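Local coordinates for fibronectin type III domain-containing protein (Simiduia agarivorans, PDB 6P2K) that probably hydrolyses xyloglucan-type beta-glucans as a member of glycoside hydrolase family 74, its catalytic part built from seven-bladed beta-propellers, at residues 287-299 against 306-318. Numbering follows the deposited sequence.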
loop_
_atom_site.group_PDB
_atom_site.type_symbol
_atom_site.label_atom_id
_atom_site.label_comp_id
_atom_site.label_asym_id
_atom_site.label_seq_id
_atom_site.Cartn_x
_atom_site.Cartn_y
_atom_site.Cartn_z
ATOM N N LYS B 287 8.836 1.363 46.980
ATOM C CA LYS B 287 9.238 2.181 45.834
ATOM C C LYS B 287 10.128 1.444 44.834
ATOM O O LYS B 287 9.812 1.415 43.640
ATOM C CB LYS B 287 9.934 3.468 46.294
ATOM C CG LYS B 287 8.990 4.524 46.847
ATOM C CD LYS B 287 9.451 5.930 46.480
ATOM C CE LYS B 287 8.883 6.967 47.440
ATOM N NZ LYS B 287 7.973 7.939 46.769
ATOM N N ASP B 288 11.228 0.851 45.295
ATOM C CA ASP B 288 12.235 0.315 44.384
ATOM C C ASP B 288 11.695 -0.851 43.562
ATOM O O ASP B 288 10.968 -1.709 44.072
ATOM C CB ASP B 288 13.468 -0.132 45.167
ATOM C CG ASP B 288 14.230 1.032 45.767
ATOM O OD1 ASP B 288 14.508 2.004 45.034
ATOM O OD2 ASP B 288 14.546 0.977 46.970
ATOM N N ARG B 289 12.075 -0.888 42.281
ATOM C CA ARG B 289 11.652 -1.920 41.334
ATOM C C ARG B 289 12.818 -2.867 41.070
ATOM O O ARG B 289 13.751 -2.527 40.337
ATOM C CB ARG B 289 11.164 -1.296 40.029
ATOM C CG ARG B 289 9.920 -0.442 40.163
ATOM C CD ARG B 289 9.336 -0.088 38.796
ATOM N NE ARG B 289 8.041 0.570 38.929
ATOM C CZ ARG B 289 6.888 -0.072 39.100
ATOM N NH1 ARG B 289 6.859 -1.400 39.146
ATOM N NH2 ARG B 289 5.761 0.615 39.223
ATOM N N PHE B 290 12.755 -4.067 41.653
ATOM C CA PHE B 290 13.754 -5.092 41.374
ATOM C C PHE B 290 13.168 -6.497 41.390
ATOM O O PHE B 290 13.930 -7.468 41.306
ATOM C CB PHE B 290 14.916 -5.020 42.379
ATOM C CG PHE B 290 14.478 -5.064 43.816
ATOM C CD1 PHE B 290 14.159 -6.267 44.427
ATOM C CD2 PHE B 290 14.388 -3.900 44.557
ATOM C CE1 PHE B 290 13.753 -6.305 45.745
ATOM C CE2 PHE B 290 13.988 -3.933 45.874
ATOM C CZ PHE B 290 13.668 -5.136 46.469
ATOM N N GLY B 291 11.851 -6.641 41.498
ATOM C CA GLY B 291 11.260 -7.949 41.700
ATOM C C GLY B 291 11.164 -8.309 43.171
ATOM O O GLY B 291 10.836 -7.456 44.001
ATOM N N LEU B 292 11.471 -9.558 43.511
ATOM C CA LEU B 292 11.285 -10.045 44.871
ATOM C C LEU B 292 12.356 -11.080 45.192
ATOM O O LEU B 292 12.653 -11.952 44.372
ATOM C CB LEU B 292 9.884 -10.641 45.044
ATOM C CG LEU B 292 9.472 -11.228 46.393
ATOM C CD1 LEU B 292 9.566 -10.181 47.492
ATOM C CD2 LEU B 292 8.055 -11.777 46.297
ATOM N N TYR B 293 12.931 -10.974 46.388
ATOM C CA TYR B 293 14.005 -11.853 46.830
ATOM C C TYR B 293 13.484 -12.919 47.785
ATOM O O TYR B 293 12.621 -12.650 48.628
ATOM C CB TYR B 293 15.108 -11.069 47.545
ATOM C CG TYR B 293 16.055 -10.294 46.657
ATOM C CD1 TYR B 293 17.064 -10.938 45.948
ATOM C CD2 TYR B 293 15.968 -8.912 46.565
ATOM C CE1 TYR B 293 17.943 -10.224 45.154
ATOM C CE2 TYR B 293 16.839 -8.193 45.777
ATOM C CZ TYR B 293 17.823 -8.852 45.074
ATOM O OH TYR B 293 18.691 -8.130 44.290
ATOM N N GLU B 294 14.029 -14.126 47.662
ATOM C CA GLU B 294 13.931 -15.143 48.698
ATOM C C GLU B 294 15.341 -15.527 49.125
ATOM O O GLU B 294 16.179 -15.865 48.282
ATOM C CB GLU B 294 13.160 -16.378 48.227
ATOM C CG GLU B 294 13.063 -17.463 49.301
ATOM C CD GLU B 294 12.090 -18.569 48.943
ATOM O OE1 GLU B 294 12.212 -19.145 47.841
ATOM O OE2 GLU B 294 11.198 -18.862 49.768
ATOM N N GLY B 295 15.604 -15.459 50.423
ATOM C CA GLY B 295 16.903 -15.789 50.974
ATOM C C GLY B 295 16.852 -17.091 51.749
ATOM O O GLY B 295 15.849 -17.406 52.393
ATOM N N THR B 296 17.942 -17.849 51.680
ATOM C CA THR B 296 18.079 -19.105 52.403
ATOM C C THR B 296 19.195 -18.957 53.425
ATOM O O THR B 296 20.314 -18.573 53.073
ATOM C CB THR B 296 18.375 -20.266 51.450
ATOM O OG1 THR B 296 17.392 -20.289 50.408
ATOM C CG2 THR B 296 18.346 -21.593 52.194
ATOM N N PHE B 297 18.889 -19.251 54.685
ATOM C CA PHE B 297 19.842 -19.120 55.782
ATOM C C PHE B 297 19.983 -20.469 56.469
ATOM O O PHE B 297 19.017 -20.979 57.047
ATOM C CB PHE B 297 19.395 -18.049 56.780
ATOM C CG PHE B 297 19.391 -16.657 56.213
ATOM C CD1 PHE B 297 18.376 -16.243 55.365
ATOM C CD2 PHE B 297 20.399 -15.764 56.527
ATOM C CE1 PHE B 297 18.367 -14.968 54.837
ATOM C CE2 PHE B 297 20.395 -14.484 56.004
ATOM C CZ PHE B 297 19.375 -14.086 55.157
ATOM N N ASN B 298 21.181 -21.043 56.406
ATOM C CA ASN B 298 21.462 -22.356 56.976
ATOM C C ASN B 298 22.262 -22.161 58.262
ATOM O O ASN B 298 23.469 -21.899 58.224
ATOM C CB ASN B 298 22.202 -23.231 55.971
ATOM C CG ASN B 298 21.377 -23.503 54.725
ATOM O OD1 ASN B 298 20.189 -23.812 54.813
ATOM N ND2 ASN B 298 22.003 -23.395 53.559
ATOM N N TRP B 299 21.576 -22.284 59.393
ATOM C CA TRP B 299 22.181 -22.190 60.709
ATOM C C TRP B 299 22.556 -23.573 61.206
ATOM O O TRP B 299 21.936 -24.578 60.845
ATOM C CB TRP B 299 21.221 -21.533 61.702
ATOM C CG TRP B 299 20.843 -20.153 61.312
ATOM C CD1 TRP B 299 19.894 -19.789 60.402
ATOM C CD2 TRP B 299 21.411 -18.937 61.810
ATOM N NE1 TRP B 299 19.834 -18.420 60.304
ATOM C CE2 TRP B 299 20.753 -17.874 61.160
ATOM C CE3 TRP B 299 22.408 -18.643 62.743
ATOM C CZ2 TRP B 299 21.066 -16.540 61.409
ATOM C CZ3 TRP B 299 22.714 -17.318 62.993
ATOM C CH2 TRP B 299 22.044 -16.283 62.329
ATOM N N THR B 306 26.123 -20.631 59.051
ATOM C CA THR B 306 27.007 -21.392 58.174
ATOM C C THR B 306 27.138 -20.711 56.818
ATOM O O THR B 306 28.237 -20.342 56.391
ATOM C CB THR B 306 26.478 -22.819 58.002
ATOM O OG1 THR B 306 26.315 -23.432 59.286
ATOM C CG2 THR B 306 27.436 -23.649 57.155
ATOM N N ASN B 307 26.011 -20.528 56.134
ATOM C CA ASN B 307 25.987 -19.893 54.827
ATOM C C ASN B 307 24.625 -19.251 54.626
ATOM O O ASN B 307 23.657 -19.569 55.323
ATOM C CB ASN B 307 26.274 -20.896 53.702
ATOM C CG ASN B 307 25.357 -22.110 53.748
ATOM O OD1 ASN B 307 24.134 -21.986 53.699
ATOM N ND2 ASN B 307 25.951 -23.292 53.844
ATOM N N PHE B 308 24.561 -18.343 53.656
ATOM C CA PHE B 308 23.292 -17.765 53.243
ATOM C C PHE B 308 23.432 -17.245 51.822
ATOM O O PHE B 308 24.530 -16.895 51.380
ATOM C CB PHE B 308 22.836 -16.644 54.187
ATOM C CG PHE B 308 23.567 -15.340 53.993
ATOM C CD1 PHE B 308 24.727 -15.071 54.697
ATOM C CD2 PHE B 308 23.082 -14.378 53.116
ATOM C CE1 PHE B 308 25.399 -13.873 54.524
ATOM C CE2 PHE B 308 23.752 -13.182 52.937
ATOM C CZ PHE B 308 24.911 -12.929 53.643
ATOM N N TYR B 309 22.305 -17.196 51.113
ATOM C CA TYR B 309 22.278 -16.635 49.772
ATOM C C TYR B 309 20.900 -16.056 49.492
ATOM O O TYR B 309 19.897 -16.490 50.066
ATOM C CB TYR B 309 22.647 -17.676 48.704
ATOM C CG TYR B 309 21.774 -18.915 48.675
ATOM C CD1 TYR B 309 21.978 -19.955 49.573
ATOM C CD2 TYR B 309 20.761 -19.054 47.732
ATOM C CE1 TYR B 309 21.190 -21.094 49.542
ATOM C CE2 TYR B 309 19.967 -20.187 47.694
ATOM C CZ TYR B 309 20.186 -21.203 48.601
ATOM O OH TYR B 309 19.397 -22.333 48.567
ATOM N N TRP B 310 20.868 -15.057 48.614
ATOM C CA TRP B 310 19.636 -14.428 48.165
ATOM C C TRP B 310 19.391 -14.780 46.705
ATOM O O TRP B 310 20.325 -14.811 45.899
ATOM C CB TRP B 310 19.694 -12.907 48.326
ATOM C CG TRP B 310 19.708 -12.441 49.747
ATOM C CD1 TRP B 310 20.800 -12.079 50.478
ATOM C CD2 TRP B 310 18.574 -12.270 50.606
ATOM N NE1 TRP B 310 20.418 -11.700 51.743
ATOM C CE2 TRP B 310 19.056 -11.807 51.846
ATOM C CE3 TRP B 310 17.199 -12.462 50.447
ATOM C CZ2 TRP B 310 18.211 -11.536 52.922
ATOM C CZ3 TRP B 310 16.363 -12.196 51.517
ATOM C CH2 TRP B 310 16.870 -11.738 52.737
ATOM N N GLU B 311 18.134 -15.041 46.370
ATOM C CA GLU B 311 17.745 -15.406 45.017
ATOM C C GLU B 311 16.519 -14.602 44.619
ATOM O O GLU B 311 15.591 -14.437 45.417
ATOM C CB GLU B 311 17.451 -16.906 44.917
ATOM C CG GLU B 311 16.756 -17.335 43.640
ATOM C CD GLU B 311 16.363 -18.798 43.666
ATOM O OE1 GLU B 311 15.996 -19.340 42.601
ATOM O OE2 GLU B 311 16.423 -19.408 44.755
ATOM N N LYS B 312 16.521 -14.090 43.392
ATOM C CA LYS B 312 15.358 -13.388 42.865
ATOM C C LYS B 312 14.349 -14.421 42.388
ATOM O O LYS B 312 14.601 -15.146 41.422
ATOM C CB LYS B 312 15.760 -12.444 41.736
ATOM C CG LYS B 312 16.209 -11.075 42.214
ATOM C CD LYS B 312 16.056 -10.024 41.130
ATOM C CE LYS B 312 16.858 -8.779 41.469
ATOM N NZ LYS B 312 16.690 -7.710 40.442
ATOM N N ILE B 313 13.207 -14.507 43.076
ATOM C CA ILE B 313 12.141 -15.408 42.648
ATOM C C ILE B 313 11.148 -14.718 41.728
ATOM O O ILE B 313 10.249 -15.382 41.187
ATOM C CB ILE B 313 11.418 -16.011 43.868
ATOM C CG1 ILE B 313 10.785 -14.906 44.717
ATOM C CG2 ILE B 313 12.394 -16.825 44.705
ATOM C CD1 ILE B 313 9.760 -15.420 45.704
ATOM N N TRP B 314 11.293 -13.409 41.527
ATOM C CA TRP B 314 10.469 -12.616 40.627
ATOM C C TRP B 314 11.360 -11.504 40.097
ATOM O O TRP B 314 12.128 -10.914 40.861
ATOM C CB TRP B 314 9.249 -12.047 41.358
ATOM C CG TRP B 314 8.090 -11.673 40.480
ATOM C CD1 TRP B 314 7.899 -12.002 39.166
ATOM C CD2 TRP B 314 6.954 -10.892 40.868
ATOM N NE1 TRP B 314 6.712 -11.468 38.715
ATOM C CE2 TRP B 314 6.115 -10.784 39.743
ATOM C CE3 TRP B 314 6.569 -10.268 42.060
ATOM C CZ2 TRP B 314 4.912 -10.084 39.777
ATOM C CZ3 TRP B 314 5.374 -9.573 42.091
ATOM C CH2 TRP B 314 4.560 -9.489 40.957
ATOM N N ASP B 315 11.278 -11.225 38.798
ATOM C CA ASP B 315 12.277 -10.366 38.174
ATOM C C ASP B 315 11.651 -9.606 37.007
ATOM O O ASP B 315 10.436 -9.650 36.794
ATOM C CB ASP B 315 13.482 -11.199 37.721
ATOM C CG ASP B 315 14.780 -10.422 37.768
ATOM O OD1 ASP B 315 14.727 -9.172 37.831
ATOM O OD2 ASP B 315 15.854 -11.062 37.738
ATOM N N SER B 316 12.504 -8.915 36.247
ATOM C CA SER B 316 12.084 -8.143 35.086
ATOM C C SER B 316 11.231 -8.994 34.159
ATOM O O SER B 316 11.422 -10.207 34.042
ATOM C CB SER B 316 13.304 -7.629 34.316
ATOM O OG SER B 316 14.254 -7.067 35.200
ATOM N N TYR B 317 10.280 -8.348 33.494
ATOM C CA TYR B 317 9.424 -9.040 32.543
ATOM C C TYR B 317 10.262 -9.654 31.430
ATOM O O TYR B 317 11.034 -8.961 30.763
ATOM C CB TYR B 317 8.389 -8.074 31.964
ATOM C CG TYR B 317 7.480 -8.706 30.938
ATOM C CD1 TYR B 317 6.483 -9.596 31.319
ATOM C CD2 TYR B 317 7.618 -8.414 29.590
ATOM C CE1 TYR B 317 5.645 -10.174 30.380
ATOM C CE2 TYR B 317 6.786 -8.987 28.645
ATOM C CZ TYR B 317 5.803 -9.870 29.047
ATOM O OH TYR B 317 4.972 -10.446 28.108
ATOM N N ASP B 318 10.113 -10.965 31.244
ATOM C CA ASP B 318 10.801 -11.692 30.185
ATOM C C ASP B 318 9.851 -12.591 29.404
ATOM O O ASP B 318 10.315 -13.462 28.659
ATOM C CB ASP B 318 11.951 -12.528 30.761
ATOM C CG ASP B 318 11.486 -13.519 31.817
ATOM O OD1 ASP B 318 10.269 -13.580 32.101
ATOM O OD2 ASP B 318 12.343 -14.238 32.371
HETATM O O HOH W 1 15.281 -6.497 38.306
HETATM O O HOH W 2 14.786 -20.108 47.390
HETATM O O HOH W 3 20.295 -24.259 51.136
#
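With CG lodged between backbone N and carbonyl carbon (chi1 58°), the Tyr-309 ring lies alongside Thr-296, whose CB stands over one ring face, 3.8 Å from the ring centroid in a CH-pi contact. Threonine suits this place because its branched CB offers a C-H to the ring close to the backbone. The Tyr-309 ring also meets Tyr-236 of the second subunit. An alanine here would lack the ring, and would probably leave Thr-296 CB without its CH-pi partner and Tyr-236 of the second subunit without this aromatic neighbour. On the sheet's other face Phe-297 holds CG anti to its carbonyl carbon (chi1 -66°), which sends CZ to within 3.6 Å of Trp-310 CZ2; the phenyl edge meets the indole face in an offset edge-to-face pair, planes at 84°. Phe-308 runs nearly parallel to Phe-297 but slid aside, so its CB does the touching. Gly-295 lets the indole settle on the backbone, since a CB there would strike Trp-310 CE3. These strands form an antiparallel hairpin, the third and the last, edge strand of a four-stranded propeller blade, with strand 278-285 on the far side of 292-300. A classic bulge places Ile-313 and Trp-314 opposite Leu-292, whose O takes the Ile-313 N at 2.9 Å. Just before the bulge, the extended Lys-312 passes Tyr-293 with CG near CE1 and CE near OH, and gives NZ to a lone pair of Phe-290 O (2.9 Å), while Glu-260 supplies a salt bridge. Near the turn, Asn-298 ND2 reaches Asn-307 OD1 at 2.6 Å, the amide planes almost perpendicular, and Ser-278 binds Asn-298 OD1.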